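Local coordinates for protein 2,3-dihydroxybenzoate-AMP ligase (Mycobacterium smegmatis, PDB 5KEI) that belongs to the ANL superfamily of AMP-binding enzymes, with a large AMP-binding domain followed by a smaller C-terminal domain, at residues 305-313 and 337-345; 367-378 and 441-452. All coordinates share one frame; numbering follows the deposited sequence.

Contact 1: residues 305-313 and 337-345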
loop_
_atom_site.group_PDB
_atom_site.type_symbol
_atom_site.label_atom_id
_atom_site.label_comp_id
_atom_site.label_asym_id
_atom_site.label_seq_id
_atom_site.Cartn_x
_atom_site.Cartn_y
_atom_site.Cartn_z
ATOM N N LEU A 305 0.517 18.273 5.092
ATOM C CA LEU A 305 0.980 19.044 3.950
ATOM C C LEU A 305 -0.119 19.922 3.370
ATOM O O LEU A 305 0.151 21.021 2.878
ATOM C CB LEU A 305 1.534 18.119 2.871
ATOM C CG LEU A 305 2.295 18.843 1.765
ATOM C CD1 LEU A 305 3.300 19.826 2.342
ATOM C CD2 LEU A 305 2.979 17.856 0.838
ATOM N N ALA A 306 -1.357 19.438 3.420
ATOM C CA ALA A 306 -2.488 20.236 2.971
ATOM C C ALA A 306 -2.620 21.494 3.838
ATOM O O ALA A 306 -2.872 22.591 3.330
ATOM C CB ALA A 306 -3.770 19.418 3.005
ATOM N N LYS A 307 -2.434 21.329 5.148
ATOM C CA LYS A 307 -2.543 22.436 6.089
ATOM C C LYS A 307 -1.421 23.452 5.870
ATOM O O LYS A 307 -1.652 24.657 5.888
ATOM C CB LYS A 307 -2.537 21.919 7.540
ATOM C CG LYS A 307 -2.536 23.029 8.576
ATOM C CD LYS A 307 -3.048 22.588 9.948
ATOM C CE LYS A 307 -2.218 21.489 10.593
ATOM N NZ LYS A 307 -2.747 21.105 11.960
ATOM N N LEU A 308 -0.211 22.951 5.646
ATOM C CA LEU A 308 0.929 23.806 5.342
ATOM C C LEU A 308 0.689 24.647 4.078
ATOM O O LEU A 308 0.943 25.844 4.097
ATOM C CB LEU A 308 2.204 22.958 5.209
ATOM C CG LEU A 308 3.515 23.703 4.946
ATOM C CD1 LEU A 308 3.898 24.557 6.132
ATOM C CD2 LEU A 308 4.658 22.751 4.557
ATOM N N TRP A 309 0.179 24.045 2.996
ATOM C CA TRP A 309 -0.124 24.795 1.765
ATOM C C TRP A 309 -1.146 25.885 1.983
ATOM O O TRP A 309 -1.051 26.953 1.393
ATOM C CB TRP A 309 -0.685 23.901 0.658
ATOM C CG TRP A 309 0.273 23.011 -0.043
ATOM C CD1 TRP A 309 1.497 22.608 0.392
ATOM C CD2 TRP A 309 0.070 22.392 -1.317
ATOM N NE1 TRP A 309 2.073 21.779 -0.534
ATOM C CE2 TRP A 309 1.216 21.628 -1.593
ATOM C CE3 TRP A 309 -0.974 22.413 -2.251
ATOM C CZ2 TRP A 309 1.353 20.880 -2.766
ATOM C CZ3 TRP A 309 -0.836 21.688 -3.411
ATOM C CH2 TRP A 309 0.323 20.927 -3.663
ATOM N N ALA A 310 -2.166 25.569 2.772
ATOM C CA ALA A 310 -3.266 26.488 3.046
ATOM C C ALA A 310 -2.767 27.757 3.749
ATOM O O ALA A 310 -3.087 28.872 3.348
ATOM C CB ALA A 310 -4.335 25.791 3.888
ATOM N N GLN A 311 -1.959 27.582 4.789
ATOM C CA GLN A 311 -1.423 28.726 5.500
ATOM C C GLN A 311 -0.207 29.286 4.772
ATOM O O GLN A 311 0.605 29.991 5.356
ATOM C CB GLN A 311 -1.080 28.346 6.946
ATOM C CG GLN A 311 0.020 27.335 7.094
ATOM C CD GLN A 311 0.143 26.805 8.509
ATOM O OE1 GLN A 311 -0.841 26.738 9.250
ATOM N NE2 GLN A 311 1.360 26.423 8.892
ATOM N N ALA A 312 -0.090 28.967 3.487
ATOM C CA ALA A 312 0.947 29.544 2.634
ATOM C C ALA A 312 0.307 30.558 1.721
ATOM O O ALA A 312 0.978 31.426 1.175
ATOM C CB ALA A 312 1.657 28.474 1.825
ATOM N N CYS A 313 -1.005 30.433 1.565
ATOM C CA CYS A 313 -1.794 31.370 0.773
ATOM C C CYS A 313 -2.317 32.510 1.650
ATOM O O CYS A 313 -2.982 32.275 2.664
ATOM C CB CYS A 313 -2.960 30.644 0.091
ATOM S SG CYS A 313 -2.512 29.745 -1.403
ATOM N N ASP A 337 -9.196 21.718 10.201
ATOM C CA ASP A 337 -8.186 21.774 9.141
ATOM C C ASP A 337 -8.824 21.596 7.765
ATOM O O ASP A 337 -8.396 22.221 6.795
ATOM C CB ASP A 337 -7.106 20.722 9.371
ATOM C CG ASP A 337 -6.294 20.992 10.611
ATOM O OD1 ASP A 337 -5.978 22.175 10.864
ATOM O OD2 ASP A 337 -5.978 20.028 11.346
ATOM N N ALA A 338 -9.861 20.767 7.683
ATOM C CA ALA A 338 -10.660 20.678 6.459
ATOM C C ALA A 338 -11.229 22.033 6.125
ATOM O O ALA A 338 -11.222 22.443 4.957
ATOM C CB ALA A 338 -11.769 19.665 6.597
ATOM N N ALA A 339 -11.704 22.732 7.160
ATOM C CA ALA A 339 -12.274 24.066 6.985
ATOM C C ALA A 339 -11.247 24.992 6.382
ATOM O O ALA A 339 -11.528 25.687 5.393
ATOM C CB ALA A 339 -12.782 24.633 8.328
ATOM N N LEU A 340 -10.059 25.003 6.987
ATOM C CA LEU A 340 -8.956 25.849 6.520
ATOM C C LEU A 340 -8.631 25.568 5.065
ATOM O O LEU A 340 -8.506 26.477 4.245
ATOM C CB LEU A 340 -7.702 25.635 7.362
ATOM C CG LEU A 340 -6.483 26.469 6.959
ATOM C CD1 LEU A 340 -6.764 27.932 7.211
ATOM C CD2 LEU A 340 -5.274 26.026 7.750
ATOM N N VAL A 341 -8.513 24.286 4.758
ATOM C CA VAL A 341 -8.158 23.863 3.421
ATOM C C VAL A 341 -9.156 24.347 2.375
ATOM O O VAL A 341 -8.755 24.849 1.329
ATOM C CB VAL A 341 -8.040 22.339 3.351
ATOM C CG1 VAL A 341 -8.085 21.856 1.899
ATOM C CG2 VAL A 341 -6.775 21.897 4.055
ATOM N N ARG A 342 -10.451 24.224 2.622
ATOM C CA ARG A 342 -11.345 24.659 1.555
ATOM C C ARG A 342 -11.879 26.073 1.766
ATOM O O ARG A 342 -12.905 26.453 1.222
ATOM C CB ARG A 342 -12.487 23.653 1.341
ATOM C CG ARG A 342 -13.317 23.296 2.511
ATOM C CD ARG A 342 -14.235 22.135 2.128
ATOM N NE ARG A 342 -15.065 22.439 0.959
ATOM C CZ ARG A 342 -16.121 23.258 0.969
ATOM N NH1 ARG A 342 -16.490 23.893 2.085
ATOM N NH2 ARG A 342 -16.803 23.458 -0.151
ATOM N N GLY A 343 -11.154 26.862 2.541
ATOM C CA GLY A 343 -11.401 28.289 2.586
ATOM C C GLY A 343 -10.196 29.008 2.011
ATOM O O GLY A 343 -10.292 30.131 1.526
ATOM N N ALA A 344 -9.050 28.334 2.051
ATOM C CA ALA A 344 -7.787 28.941 1.662
ATOM C C ALA A 344 -7.193 28.329 0.392
ATOM O O ALA A 344 -6.365 28.962 -0.263
ATOM C CB ALA A 344 -6.796 28.834 2.807
ATOM N N LEU A 345 -7.603 27.112 0.040
ATOM C CA LEU A 345 -7.019 26.420 -1.119
ATOM C C LEU A 345 -8.001 26.161 -2.257
ATOM O O LEU A 345 -7.757 26.562 -3.390
ATOM C CB LEU A 345 -6.402 25.082 -0.699
ATOM C CG LEU A 345 -5.093 25.088 0.087
ATOM C CD1 LEU A 345 -4.611 23.648 0.279
ATOM C CD2 LEU A 345 -4.042 25.922 -0.634
#

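Contact 2: residues 367-378 and 441-452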
loop_
_atom_site.group_PDB
_atom_site.type_symbol
_atom_site.label_atom_id
_atom_site.label_comp_id
_atom_site.label_asym_id
_atom_site.label_seq_id
_atom_site.Cartn_x
_atom_site.Cartn_y
_atom_site.Cartn_z
ATOM N N ASP A 367 -20.475 16.406 -3.198
ATOM C CA ASP A 367 -20.957 16.279 -1.815
ATOM C C ASP A 367 -20.981 17.571 -1.016
ATOM O O ASP A 367 -20.079 18.399 -1.150
ATOM C CB ASP A 367 -20.116 15.259 -1.056
ATOM C CG ASP A 367 -20.585 13.871 -1.290
ATOM O OD1 ASP A 367 -21.674 13.755 -1.891
ATOM O OD2 ASP A 367 -19.894 12.914 -0.870
ATOM N N PRO A 368 -22.012 17.729 -0.159
ATOM C CA PRO A 368 -22.175 18.903 0.705
ATOM C C PRO A 368 -20.967 19.170 1.594
ATOM O O PRO A 368 -20.311 18.233 2.025
ATOM C CB PRO A 368 -23.409 18.548 1.554
ATOM C CG PRO A 368 -23.688 17.133 1.308
ATOM C CD PRO A 368 -23.169 16.827 -0.050
ATOM N N PRO A 369 -20.687 20.450 1.871
ATOM C CA PRO A 369 -19.518 20.857 2.659
ATOM C C PRO A 369 -19.388 20.137 4.012
ATOM O O PRO A 369 -18.264 19.855 4.430
ATOM C CB PRO A 369 -19.743 22.365 2.858
ATOM C CG PRO A 369 -20.541 22.775 1.640
ATOM C CD PRO A 369 -21.472 21.608 1.399
ATOM N N GLU A 370 -20.501 19.835 4.676
ATOM C CA GLU A 370 -20.434 19.149 5.961
ATOM C C GLU A 370 -19.922 17.721 5.788
ATOM O O GLU A 370 -19.308 17.160 6.703
ATOM C CB GLU A 370 -21.798 19.147 6.675
ATOM C CG GLU A 370 -22.973 18.599 5.870
ATOM C CD GLU A 370 -23.681 19.652 4.998
ATOM O OE1 GLU A 370 -23.148 20.779 4.837
ATOM O OE2 GLU A 370 -24.784 19.339 4.478
ATOM N N VAL A 371 -20.164 17.146 4.612
ATOM C CA VAL A 371 -19.681 15.806 4.310
ATOM C C VAL A 371 -18.187 15.829 3.949
ATOM O O VAL A 371 -17.431 14.947 4.370
ATOM C CB VAL A 371 -20.505 15.169 3.188
ATOM C CG1 VAL A 371 -19.845 13.879 2.676
ATOM C CG2 VAL A 371 -21.897 14.870 3.702
ATOM N N LEU A 372 -17.766 16.851 3.205
ATOM C CA LEU A 372 -16.361 17.033 2.857
ATOM C C LEU A 372 -15.492 17.284 4.095
ATOM O O LEU A 372 -14.325 16.898 4.136
ATOM C CB LEU A 372 -16.186 18.203 1.888
ATOM C CG LEU A 372 -16.939 18.175 0.562
ATOM C CD1 LEU A 372 -16.601 19.399 -0.286
ATOM C CD2 LEU A 372 -16.649 16.891 -0.201
ATOM N N GLU A 373 -16.065 17.927 5.104
ATOM C CA GLU A 373 -15.274 18.411 6.225
ATOM C C GLU A 373 -15.370 17.501 7.452
ATOM O O GLU A 373 -14.487 17.529 8.297
ATOM C CB GLU A 373 -15.683 19.853 6.587
ATOM C CG GLU A 373 -15.255 20.879 5.527
ATOM C CD GLU A 373 -15.544 22.345 5.886
ATOM O OE1 GLU A 373 -16.068 22.623 6.988
ATOM O OE2 GLU A 373 -15.238 23.230 5.048
ATOM N N ASN A 374 -16.403 16.670 7.546
ATOM C CA ASN A 374 -16.556 15.865 8.755
ATOM C C ASN A 374 -16.579 14.359 8.546
ATOM O O ASN A 374 -16.831 13.617 9.501
ATOM C CB ASN A 374 -17.833 16.263 9.496
ATOM C CG ASN A 374 -17.817 17.703 9.928
ATOM O OD1 ASN A 374 -17.341 18.027 11.010
ATOM N ND2 ASN A 374 -18.340 18.580 9.084
ATOM N N THR A 375 -16.359 13.905 7.311
ATOM C CA THR A 375 -16.352 12.463 7.033
ATOM C C THR A 375 -15.074 12.042 6.313
ATOM O O THR A 375 -14.377 12.869 5.736
ATOM C CB THR A 375 -17.590 12.008 6.176
ATOM O OG1 THR A 375 -17.426 12.398 4.803
ATOM C CG2 THR A 375 -18.881 12.600 6.725
ATOM N N GLN A 376 -14.772 10.749 6.343
ATOM C CA GLN A 376 -13.698 10.223 5.511
ATOM C C GLN A 376 -14.278 9.368 4.364
ATOM O O GLN A 376 -13.696 8.348 3.992
ATOM C CB GLN A 376 -12.700 9.406 6.348
ATOM C CG GLN A 376 -11.805 10.228 7.274
ATOM C CD GLN A 376 -12.569 10.989 8.346
ATOM O OE1 GLN A 376 -13.134 10.391 9.279
ATOM N NE2 GLN A 376 -12.584 12.327 8.225
ATOM N N GLY A 377 -15.423 9.789 3.819
ATOM C CA GLY A 377 -15.980 9.181 2.614
ATOM C C GLY A 377 -16.789 7.903 2.778
ATOM O O GLY A 377 -17.239 7.579 3.877
ATOM N N ARG A 378 -17.007 7.185 1.680
ATOM C CA ARG A 378 -17.706 5.902 1.729
ATOM C C ARG A 378 -17.143 5.057 0.580
ATOM O O ARG A 378 -16.464 5.617 -0.295
ATOM C CB ARG A 378 -19.253 6.088 1.655
ATOM C CG ARG A 378 -19.789 6.717 0.374
ATOM C CD ARG A 378 -21.313 6.944 0.396
ATOM N NE ARG A 378 -21.695 7.767 -0.749
ATOM C CZ ARG A 378 -22.001 7.282 -1.948
ATOM N NH1 ARG A 378 -22.009 5.979 -2.146
ATOM N NH2 ARG A 378 -22.300 8.095 -2.952
ATOM N N PHE A 441 -21.990 6.619 10.210
ATOM C CA PHE A 441 -23.173 7.333 10.681
ATOM C C PHE A 441 -24.446 6.685 10.124
ATOM O O PHE A 441 -24.535 6.394 8.920
ATOM C CB PHE A 441 -23.107 8.812 10.288
ATOM C CG PHE A 441 -21.913 9.539 10.842
ATOM C CD1 PHE A 441 -21.923 10.021 12.142
ATOM C CD2 PHE A 441 -20.791 9.758 10.058
ATOM C CE1 PHE A 441 -20.823 10.696 12.661
ATOM C CE2 PHE A 441 -19.687 10.431 10.569
ATOM C CZ PHE A 441 -19.700 10.900 11.869
ATOM N N ALA A 442 -25.421 6.444 10.997
ATOM C CA ALA A 442 -26.663 5.778 10.587
ATOM C C ALA A 442 -27.800 6.774 10.336
ATOM O O ALA A 442 -28.815 6.423 9.752
ATOM C CB ALA A 442 -27.086 4.748 11.637
ATOM N N ASP A 443 -27.608 8.015 10.771
ATOM C CA ASP A 443 -28.660 9.030 10.753
ATOM C C ASP A 443 -28.026 10.423 10.548
ATOM O O ASP A 443 -26.810 10.577 10.666
ATOM C CB ASP A 443 -29.463 8.955 12.065
ATOM C CG ASP A 443 -30.622 9.942 12.120
ATOM O OD1 ASP A 443 -31.028 10.474 11.057
ATOM O OD2 ASP A 443 -31.129 10.187 13.243
ATOM N N GLY A 444 -28.841 11.425 10.228
ATOM C CA GLY A 444 -28.349 12.770 10.006
ATOM C C GLY A 444 -27.897 13.020 8.576
ATOM O O GLY A 444 -28.092 12.169 7.695
ATOM N N PRO A 445 -27.282 14.194 8.336
ATOM C CA PRO A 445 -26.776 14.575 7.006
ATOM C C PRO A 445 -25.483 13.849 6.622
ATOM O O PRO A 445 -25.114 13.857 5.439
ATOM C CB PRO A 445 -26.543 16.085 7.139
ATOM C CG PRO A 445 -26.292 16.302 8.600
ATOM C CD PRO A 445 -27.131 15.281 9.326
ATOM N N LEU A 446 -24.827 13.223 7.602
ATOM C CA LEU A 446 -23.602 12.456 7.359
ATOM C C LEU A 446 -23.901 10.969 7.237
ATOM O O LEU A 446 -22.988 10.143 7.253
ATOM C CB LEU A 446 -22.574 12.681 8.476
ATOM C CG LEU A 446 -22.256 14.126 8.875
ATOM C CD1 LEU A 446 -21.168 14.162 9.934
ATOM C CD2 LEU A 446 -21.871 14.979 7.662
ATOM N N ALA A 447 -25.180 10.633 7.111
ATOM C CA ALA A 447 -25.605 9.237 7.019
ATOM C C ALA A 447 -24.984 8.523 5.820
ATOM O O ALA A 447 -24.960 9.057 4.716
ATOM C CB ALA A 447 -27.121 9.155 6.940
ATOM N N GLY A 448 -24.497 7.305 6.040
ATOM C CA GLY A 448 -23.884 6.525 4.974
ATOM C C GLY A 448 -22.371 6.659 4.948
ATOM O O GLY A 448 -21.668 5.844 4.340
ATOM N N TYR A 449 -21.863 7.688 5.619
ATOM C CA TYR A 449 -20.443 7.986 5.561
ATOM C C TYR A 449 -19.692 7.463 6.784
ATOM O O TYR A 449 -20.271 7.224 7.848
ATOM C CB TYR A 449 -20.234 9.494 5.368
ATOM C CG TYR A 449 -20.553 9.904 3.942
ATOM C CD1 TYR A 449 -19.547 9.994 2.985
ATOM C CD2 TYR A 449 -21.873 10.150 3.541
ATOM C CE1 TYR A 449 -19.834 10.338 1.659
ATOM C CE2 TYR A 449 -22.177 10.488 2.217
ATOM C CZ TYR A 449 -21.149 10.577 1.275
ATOM O OH TYR A 449 -21.429 10.918 -0.042
ATOM N N LEU A 450 -18.395 7.261 6.590
ATOM C CA LEU A 450 -17.500 6.776 7.623
ATOM C C LEU A 450 -16.825 7.902 8.397
ATOM O O LEU A 450 -16.546 8.962 7.841
ATOM C CB LEU A 450 -16.423 5.892 6.999
ATOM C CG LEU A 450 -16.854 4.498 6.575
ATOM C CD1 LEU A 450 -15.643 3.712 6.074
ATOM C CD2 LEU A 450 -17.524 3.802 7.743
ATOM N N GLU A 451 -16.546 7.663 9.677
ATOM C CA GLU A 451 -15.578 8.489 10.400
ATOM C C GLU A 451 -14.523 7.633 11.092
ATOM O O GLU A 451 -14.860 6.694 11.814
ATOM C CB GLU A 451 -16.250 9.372 11.437
ATOM C CG GLU A 451 -15.227 10.151 12.247
ATOM C CD GLU A 451 -15.847 11.035 13.307
ATOM O OE1 GLU A 451 -16.908 10.658 13.851
ATOM O OE2 GLU A 451 -15.275 12.111 13.583
ATOM N N VAL A 452 -13.251 7.960 10.865
ATOM C CA VAL A 452 -12.134 7.240 11.475
ATOM C C VAL A 452 -11.818 7.865 12.824
ATOM O O VAL A 452 -11.551 9.069 12.907
ATOM C CB VAL A 452 -10.859 7.271 10.588
ATOM C CG1 VAL A 452 -9.712 6.630 11.313
ATOM C CG2 VAL A 452 -11.095 6.576 9.240
HETATM O O HOH W 1 -22.726 11.287 -2.694
#

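Contact 1: residues 305-313 and 337-345
Ala310 sets its methyl group among three side chains of helix 335-344 and its end: CB lies 3.8 Å from Leu340 CG, 3.9 Å from Leu345 CG and 4.1 Å from the CB of Ala344. With only a methyl at this point, Ala310 and Ala344 bring their backbones to 5.3 Å between CA atoms. Leu345 reaches back across the end of its helix, its two methyls spread over the other backbone: CD1 touches Ala306 O at 3.7 Å and CD2 lies against Trp309 O. One turn back, Val341 turns CG2 to the CB of Ala306. At the outer margin the Lys307 chain crosses Leu340 at about a right angle, then bends at chi3 (61°) and brings NZ to Asp337 OD2 at 3.5 Å, a long, weak salt bridge; CD of the same lysine lies against Asp337 OD1. Beneath this layer, Val341 and Leu345 rest on Leu326 and Ala306 on Val328, both of strand 325-328. The Trp309 indole leads away from the interface, its NE1 hydrogen-bonded to Pro282 O, and its ring packs on strand 298-301. The short helical axes are 9.0 Å apart at 45°. Two helices side by side on one face of a largely parallel sheet, joined in sequence through strand 325-328, are part of the layered alpha/beta architecture of the large domain of ANL-superfamily enzymes.

Contact 2: residues 367-378 and 441-452
The short helix 369-374 and the segment after it meet the loop that leads from strand 432-440 into strand 450-455, the last strand of a four-stranded antiparallel sheet. Tyr449 lies at the centre, its ring held between two aliphatic groups: Val371 CG1 sits over one face, 3.8 Å from the centroid, and Arg378 CD over the opposite face at 4.0 Å, both CH-pi contacts. With CG beside the backbone N (chi1 -75°), the ring reaches in between Val371 and Arg378; its CB rests on Thr375 CG2. At the far end, OH lies 2.7 Å from Asp367 OD2, a weak hydrogen bond, and accepts a weak but nearly straight bond from Arg378 NE. The guanidinium meets it with its edge, its plane almost perpendicular to the ring. A water joins Asp367 OD1, Arg378 NH2 and Tyr449 OH, while Asp367 OD2 also accepts from Arg364 N. Leu446 packs beside the helix, CD2 3.5 Å from Glu370 O and CD1 against Asn374 CB and over a face of Phe441. Farther along, the backbones bond directly: Gln376 N gives to Leu450 O at 2.9 Å, and Leu450 N to Gly377 O at 3.0 Å (173°). The bent Gln376 side chain continues the pairing, OE1 taking Val452 N at 2.9 Å in its carbonyl plane, while NE2 is held by Gln351 OE1. Such pairing of a loop with the edge strand 450-455, extended by a glutamine amide in place of a peptide, joins the large sheet's end to the small antiparallel sheet in this AMP-binding fold.

Contacts 1 and 2 follow one another along the chain, about 20 Å apart between centres and on the same side of the molecule's centre; both are partly buried. They meet through helices 335-344 and 369-374: Arg342 NH1 forms a salt bridge with Glu373 OE2 at 3.3 Å, and its side chain also packs on Pro369 and Leu372. Contact 1 is mainly apolar helix-on-helix packing above strand 325-328, its one charged pair kept to the margin. Contact 2 joins a helix and loop to a different sheet, burying more surface (716 against 459 Å²) and relying on backbone, amide and phenol hydrogen bonds as much as on carbon contacts.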